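Side-chain contacts in MIPZ (Caulobacter crescentus, PDB 2XJ9), which is a dimerising, nucleoid-binding P-loop ATPase that inhibits cell division and so helps position the division plane: residues 57-61 and 62-66; 24-27 and 28-32. The protein carries 1 engineered substitution. All coordinates share one frame; numbering follows the deposited sequence.

How the contacts relate
Both contacts are local, each joining side chains and backbone a helical turn or so apart at the C-terminal end of a helix: contact 2 closes helix 18-30, contact 1 closes helix 47-62. Their centres lie about 18 Å apart, yet they meet where Leu66 CD2 packs 3.1 Å from Tyr31 OH, and Asp236 borders both residues. Further back, Val26 and Thr27 touch Phe52 and Arg55 of helix 47-62, respectively. Contact 2 is the one nearer the nucleotide: measured from the His24 side chain at its nearest approach, the bound ATP analogue is about 7 Å away and the magnesium ion about 12 Å. Contact 1, its centre about 25 Å from that of the chain, instead reaches the second subunit.

Contact 1. Residues 57-61 and 62-66; sequences AWLDN and KKIEL
Lys62 N donates to Trp58 O at 2.9 Å with an N-H...O angle of 174°, a straight helical bond. The next amide is shared less regularly: Lys63 N bonds to Asp60 O at 2.9 Å, approaching from above the carbonyl plane, and makes a strongly bent, weak bond to Leu59 O. The shift from an i+4 to an i+3 partner coincides with the end of the helix, where Lys63 takes a positive phi of 61°. Outside this backbone grip, Lys62 CG lies over one face of the Trp58 indole, 3.8 Å from the centroid of the six-membered ring, as a CH-pi contact. Trp58 CG is anti to its own N (chi1 -174°), which swings the ring alongside the last turn to meet that methylene. Phe230 also meets this ring, and Pro148 of the second subunit packs against Trp58. Leu59 CD2 serves the returning chain, touching Ile64 CG1 at 3.8 Å and Leu66 CD1 at 3.4 Å, with the two leucine side chains crossing at about a right angle. Together these features describe a helix C-cap with a left-handed residue just after it, turning helix 47-62 toward strand 70-72 of the parallel sheet.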
ATOM      1  N   ALA A  57     -19.620  16.609   1.552  1.00 50.01           N
ATOM      2  CA  ALA A  57     -19.744  17.335   2.816  1.00 41.76           C
ATOM      3  C   ALA A  57     -19.096  18.707   2.807  1.00 39.74           C
ATOM      4  O   ALA A  57     -19.588  19.616   3.465  1.00 41.29           O
ATOM      5  CB  ALA A  57     -19.198  16.517   3.953  1.00 49.22           C
ATOM      6  N   TRP A  58     -18.000  18.854   2.066  1.00 40.71           N
ATOM      7  CA  TRP A  58     -17.274  20.123   2.010  1.00 41.38           C
ATOM      8  C   TRP A  58     -17.947  21.182   1.113  1.00 52.93           C
ATOM      9  O   TRP A  58     -18.259  22.288   1.572  1.00 52.92           O
ATOM     10  CB  TRP A  58     -15.830  19.899   1.571  1.00 38.41           C
ATOM     11  CG  TRP A  58     -15.003  21.151   1.638  1.00 44.58           C
ATOM     12  CD1 TRP A  58     -14.273  21.589   2.697  1.00 45.30           C
ATOM     13  CD2 TRP A  58     -14.834  22.129   0.605  1.00 48.65           C
ATOM     14  NE1 TRP A  58     -13.654  22.773   2.394  1.00 39.81           N
ATOM     15  CE2 TRP A  58     -13.984  23.131   1.117  1.00 46.72           C
ATOM     16  CE3 TRP A  58     -15.315  22.256  -0.700  1.00 51.52           C
ATOM     17  CZ2 TRP A  58     -13.602  24.240   0.369  1.00 49.10           C
ATOM     18  CZ3 TRP A  58     -14.936  23.362  -1.443  1.00 54.89           C
ATOM     19  CH2 TRP A  58     -14.082  24.339  -0.907  1.00 45.61           C
ATOM     20  N   LEU A  59     -18.162  20.848  -0.162  1.00 51.16           N
ATOM     21  CA  LEU A  59     -18.888  21.728  -1.083  1.00 52.36           C
ATOM     22  C   LEU A  59     -20.197  22.204  -0.474  1.00 54.26           C
ATOM     23  O   LEU A  59     -20.559  23.378  -0.556  1.00 56.07           O
ATOM     24  CB  LEU A  59     -19.206  21.005  -2.389  1.00 45.05           C
ATOM     25  CG  LEU A  59     -18.057  20.760  -3.360  1.00 44.53           C
ATOM     26  CD1 LEU A  59     -18.477  19.815  -4.460  1.00 41.61           C
ATOM     27  CD2 LEU A  59     -17.585  22.067  -3.937  1.00 45.43           C
ATOM     28  N   ASP A  60     -20.924  21.269   0.113  1.00 44.61           N
ATOM     29  CA  ASP A  60     -22.121  21.599   0.856  1.00 54.06           C
ATOM     30  C   ASP A  60     -21.866  22.723   1.877  1.00 62.74           C
ATOM     31  O   ASP A  60     -22.426  23.809   1.763  1.00 63.18           O
ATOM     32  CB  ASP A  60     -22.650  20.342   1.536  1.00 59.69           C
ATOM     33  CG  ASP A  60     -23.868  20.605   2.389  1.00 68.35           C
ATOM     34  OD1 ASP A  60     -23.863  21.614   3.129  1.00 69.31           O
ATOM     35  OD2 ASP A  60     -24.821  19.796   2.323  1.00 74.27           O
ATOM     36  N   ASN A  61     -21.012  22.471   2.866  1.00 61.08           N
ATOM     37  CA  ASN A  61     -20.714  23.477   3.877  1.00 55.95           C
ATOM     38  C   ASN A  61     -20.291  24.846   3.335  1.00 60.29           C
ATOM     39  O   ASN A  61     -20.794  25.869   3.811  1.00 58.54           O
ATOM     40  CB  ASN A  61     -19.668  22.972   4.857  1.00 55.18           C
ATOM     41  CG  ASN A  61     -19.421  23.947   5.976  1.00 57.84           C
ATOM     42  OD1 ASN A  61     -18.396  24.636   6.010  1.00 54.76           O
ATOM     43  ND2 ASN A  61     -20.375  24.032   6.901  1.00 58.60           N
ATOM     44  N   LYS A  62     -19.370  24.874   2.363  1.00 55.15           N
ATOM     45  CA  LYS A  62     -18.902  26.149   1.785  1.00 63.15           C
ATOM     46  C   LYS A  62     -19.900  26.725   0.777  1.00 61.75           C
ATOM     47  O   LYS A  62     -19.753  27.859   0.319  1.00 55.14           O
ATOM     48  CB  LYS A  62     -17.515  26.025   1.132  1.00 61.91           C
ATOM     49  CG  LYS A  62     -16.394  25.662   2.079  1.00 52.61           C
ATOM     50  CD  LYS A  62     -16.682  26.188   3.453  1.00 57.29           C
ATOM     51  CE  LYS A  62     -15.471  26.040   4.344  1.00 64.61           C
ATOM     52  NZ  LYS A  62     -14.280  26.696   3.722  1.00 58.23           N
ATOM     53  N   LYS A  63     -20.910  25.930   0.436  1.00 62.59           N
ATOM     54  CA  LYS A  63     -21.991  26.359  -0.462  1.00 70.14           C
ATOM     55  C   LYS A  63     -21.525  26.749  -1.862  1.00 62.93           C
ATOM     56  O   LYS A  63     -22.249  27.409  -2.597  1.00 57.70           O
ATOM     57  CB  LYS A  63     -22.793  27.509   0.153  1.00 62.03           C
ATOM     58  CG  LYS A  63     -23.475  27.145   1.459  1.00 76.76           C
ATOM     59  CD  LYS A  63     -24.608  26.152   1.262  1.00 65.01           C
ATOM     60  CE  LYS A  63     -25.842  26.854   0.728  1.00 90.74           C
ATOM     61  NZ  LYS A  63     -27.034  25.961   0.670  1.00112.78           N
ATOM     62  N   ILE A  64     -20.316  26.349  -2.229  1.00 59.25           N
ATOM     63  CA  ILE A  64     -19.860  26.570  -3.590  1.00 60.59           C
ATOM     64  C   ILE A  64     -20.215  25.341  -4.439  1.00 56.52           C
ATOM     65  O   ILE A  64     -20.717  24.343  -3.920  1.00 52.94           O
ATOM     66  CB  ILE A  64     -18.352  26.938  -3.657  1.00 59.00           C
ATOM     67  CG1 ILE A  64     -17.575  25.884  -4.430  1.00 53.43           C
ATOM     68  CG2 ILE A  64     -17.758  27.149  -2.251  1.00 60.42           C
ATOM     69  CD1 ILE A  64     -16.149  26.280  -4.662  1.00 63.88           C
ATOM     70  N   GLU A  65     -19.994  25.424  -5.744  1.00 50.53           N
ATOM     71  CA  GLU A  65     -20.400  24.341  -6.638  1.00 63.97           C
ATOM     72  C   GLU A  65     -19.275  23.859  -7.541  1.00 60.63           C
ATOM     73  O   GLU A  65     -18.543  24.650  -8.148  1.00 54.72           O
ATOM     74  CB  GLU A  65     -21.592  24.751  -7.504  1.00 69.79           C
ATOM     75  CG  GLU A  65     -22.851  25.083  -6.724  1.00 76.52           C
ATOM     76  CD  GLU A  65     -24.115  24.732  -7.492  1.00 92.81           C
ATOM     77  OE1 GLU A  65     -24.862  25.662  -7.882  1.00 89.44           O
ATOM     78  OE2 GLU A  65     -24.356  23.520  -7.699  1.00 85.74           O
ATOM     79  N   LEU A  66     -19.156  22.544  -7.632  1.00 47.11           N
ATOM     80  CA  LEU A  66     -18.112  21.947  -8.430  1.00 44.82           C
ATOM     81  C   LEU A  66     -18.650  20.639  -8.923  1.00 41.39           C
ATOM     82  O   LEU A  66     -19.578  20.088  -8.334  1.00 48.70           O
ATOM     83  CB  LEU A  66     -16.852  21.706  -7.598  1.00 46.74           C
ATOM     84  CG  LEU A  66     -16.092  22.913  -7.054  1.00 47.11           C
ATOM     85  CD1 LEU A  66     -14.994  22.447  -6.140  1.00 42.95           C
ATOM     86  CD2 LEU A  66     -15.515  23.761  -8.166  1.00 54.12           C
TER

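Contact 2. Residues 24-27 and 28-32; sequences HLVT and ALLYG
Ala28 N donates to His24 O at 2.9 Å, while the Ala28 methyl lies beside the same oxygen and also meets Met261 of helix 249-263. One residue on, Leu29 N reaches Leu25 O at 3.0 Å in a nearly straight bond (173°). The Leu29 side chain, with CG beside the backbone N and anti to the carbonyl carbon (chi1 -71°), has this CG next to Leu25 O at 3.3 Å and packs on Val36 of strand 36-40. Leu30 repeats the backbone pattern through N to Val26 O at 2.9 Å and adds an apolar contact, its CD2 lying 3.9 Å from Val26 CG1. These two side chains run side by side, pointing the same way, and both pack on Val36 as well. With an alanine here the CD2 contact is gone, which would probably leave Val26 CG1 without its neighbour and thin the packing of this turn on Val36. At Tyr31 the regular pattern weakens: its N is 3.4 Å from Thr27 O, a weak bond. That oxygen also lies at the edge of the tyrosine ring, in its plane and 3.2 Å from CD1, so backbone and aromatic C-H face one carbonyl. The far end of the ring is held separately, by a hydrogen bond between Tyr31 OH and Asp236. Gly32 N then turns back to Leu29 O, a shorter-span bond at the helix terminus. Helix 18-30 carries, at its other end, Ser19 of the magnesium site. It is the helix that follows the P-loop of this ATPase fold, here completing its last turns in the beta-alpha-beta crossover from strand 5-9 to strand 36-40, past the intervening strand 106-110.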
ATOM      1  N   HIS A  24      -7.872  11.458  -9.167  1.00 26.98           N
ATOM      2  CA  HIS A  24      -7.432  12.544 -10.025  1.00 24.63           C
ATOM      3  C   HIS A  24      -7.907  12.333 -11.474  1.00 35.94           C
ATOM      4  O   HIS A  24      -8.189  13.299 -12.186  1.00 35.02           O
ATOM      5  CB  HIS A  24      -5.912  12.718  -9.953  1.00 20.31           C
ATOM      6  CG  HIS A  24      -5.407  13.254  -8.640  1.00 28.53           C
ATOM      7  ND1 HIS A  24      -5.074  14.581  -8.450  1.00 36.30           N
ATOM      8  CD2 HIS A  24      -5.152  12.639  -7.462  1.00 27.24           C
ATOM      9  CE1 HIS A  24      -4.643  14.758  -7.213  1.00 32.58           C
ATOM     10  NE2 HIS A  24      -4.688  13.596  -6.591  1.00 26.47           N
ATOM     11  N   LEU A  25      -7.998  11.073 -11.903  1.00 30.50           N
ATOM     12  CA  LEU A  25      -8.631  10.745 -13.181  1.00 26.51           C
ATOM     13  C   LEU A  25     -10.078  11.192 -13.224  1.00 32.10           C
ATOM     14  O   LEU A  25     -10.488  11.875 -14.149  1.00 41.90           O
ATOM     15  CB  LEU A  25      -8.576   9.250 -13.489  1.00 24.55           C
ATOM     16  CG  LEU A  25      -7.498   9.011 -14.533  1.00 26.89           C
ATOM     17  CD1 LEU A  25      -6.545  10.167 -14.427  1.00 33.54           C
ATOM     18  CD2 LEU A  25      -6.753   7.715 -14.364  1.00 16.61           C
ATOM     19  N   VAL A  26     -10.865  10.775 -12.247  1.00 29.56           N
ATOM     20  CA  VAL A  26     -12.245  11.219 -12.169  1.00 29.33           C
ATOM     21  C   VAL A  26     -12.331  12.732 -12.226  1.00 31.76           C
ATOM     22  O   VAL A  26     -13.047  13.305 -13.034  1.00 41.31           O
ATOM     23  CB  VAL A  26     -12.870  10.772 -10.871  1.00 24.12           C
ATOM     24  CG1 VAL A  26     -14.194  11.471 -10.661  1.00 29.18           C
ATOM     25  CG2 VAL A  26     -13.032   9.302 -10.889  1.00 25.93           C
ATOM     26  N   THR A  27     -11.582  13.381 -11.356  1.00 35.93           N
ATOM     27  CA  THR A  27     -11.648  14.826 -11.251  1.00 37.59           C
ATOM     28  C   THR A  27     -11.259  15.526 -12.563  1.00 34.60           C
ATOM     29  O   THR A  27     -11.844  16.521 -12.904  1.00 40.53           O
ATOM     30  CB  THR A  27     -10.799  15.331 -10.067  1.00 35.07           C
ATOM     31  OG1 THR A  27     -11.562  16.279  -9.333  1.00 32.44           O
ATOM     32  CG2 THR A  27      -9.491  15.970 -10.558  1.00 34.36           C
ATOM     33  N   ALA A  28     -10.282  15.005 -13.291  1.00 34.07           N
ATOM     34  CA  ALA A  28      -9.900  15.584 -14.576  1.00 31.04           C
ATOM     35  C   ALA A  28     -11.005  15.401 -15.611  1.00 41.67           C
ATOM     36  O   ALA A  28     -11.339  16.336 -16.328  1.00 48.47           O
ATOM     37  CB  ALA A  28      -8.615  14.958 -15.078  1.00 26.48           C
ATOM     38  N   LEU A  29     -11.566  14.194 -15.685  1.00 36.61           N
ATOM     39  CA  LEU A  29     -12.679  13.889 -16.584  1.00 38.79           C
ATOM     40  C   LEU A  29     -13.883  14.788 -16.340  1.00 42.56           C
ATOM     41  O   LEU A  29     -14.330  15.489 -17.230  1.00 48.98           O
ATOM     42  CB  LEU A  29     -13.090  12.427 -16.460  1.00 28.71           C
ATOM     43  CG  LEU A  29     -12.035  11.515 -17.061  1.00 33.86           C
ATOM     44  CD1 LEU A  29     -12.236  10.091 -16.670  1.00 30.07           C
ATOM     45  CD2 LEU A  29     -12.040  11.656 -18.564  1.00 36.69           C
ATOM     46  N   LEU A  30     -14.411  14.763 -15.132  1.00 36.96           N
ATOM     47  CA  LEU A  30     -15.416  15.736 -14.753  1.00 39.81           C
ATOM     48  C   LEU A  30     -15.192  17.118 -15.391  1.00 47.94           C
ATOM     49  O   LEU A  30     -16.134  17.693 -15.960  1.00 49.12           O
ATOM     50  CB  LEU A  30     -15.470  15.857 -13.237  1.00 29.36           C
ATOM     51  CG  LEU A  30     -16.621  15.102 -12.597  1.00 33.68           C
ATOM     52  CD1 LEU A  30     -16.993  13.906 -13.452  1.00 37.30           C
ATOM     53  CD2 LEU A  30     -16.267  14.697 -11.175  1.00 30.41           C
ATOM     54  N   TYR A  31     -13.959  17.632 -15.304  1.00 37.99           N
ATOM     55  CA  TYR A  31     -13.623  18.974 -15.782  1.00 40.41           C
ATOM     56  C   TYR A  31     -13.353  19.012 -17.279  1.00 54.09           C
ATOM     57  O   TYR A  31     -13.021  20.062 -17.832  1.00 55.23           O
ATOM     58  CB  TYR A  31     -12.428  19.558 -15.023  1.00 36.45           C
ATOM     59  CG  TYR A  31     -12.774  20.233 -13.707  1.00 41.94           C
ATOM     60  CD1 TYR A  31     -12.661  19.557 -12.498  1.00 39.28           C
ATOM     61  CD2 TYR A  31     -13.205  21.548 -13.675  1.00 50.51           C
ATOM     62  CE1 TYR A  31     -12.978  20.164 -11.290  1.00 42.92           C
ATOM     63  CE2 TYR A  31     -13.524  22.175 -12.467  1.00 50.59           C
ATOM     64  CZ  TYR A  31     -13.411  21.477 -11.277  1.00 46.06           C
ATOM     65  OH  TYR A  31     -13.729  22.097 -10.086  1.00 38.60           O
ATOM     66  N   GLY A  32     -13.482  17.864 -17.933  1.00 46.73           N
ATOM     67  CA  GLY A  32     -13.429  17.807 -19.379  1.00 46.60           C
ATOM     68  C   GLY A  32     -14.829  17.595 -19.933  1.00 49.20           C
ATOM     69  O   GLY A  32     -15.013  17.092 -21.035  1.00 53.42           O
TER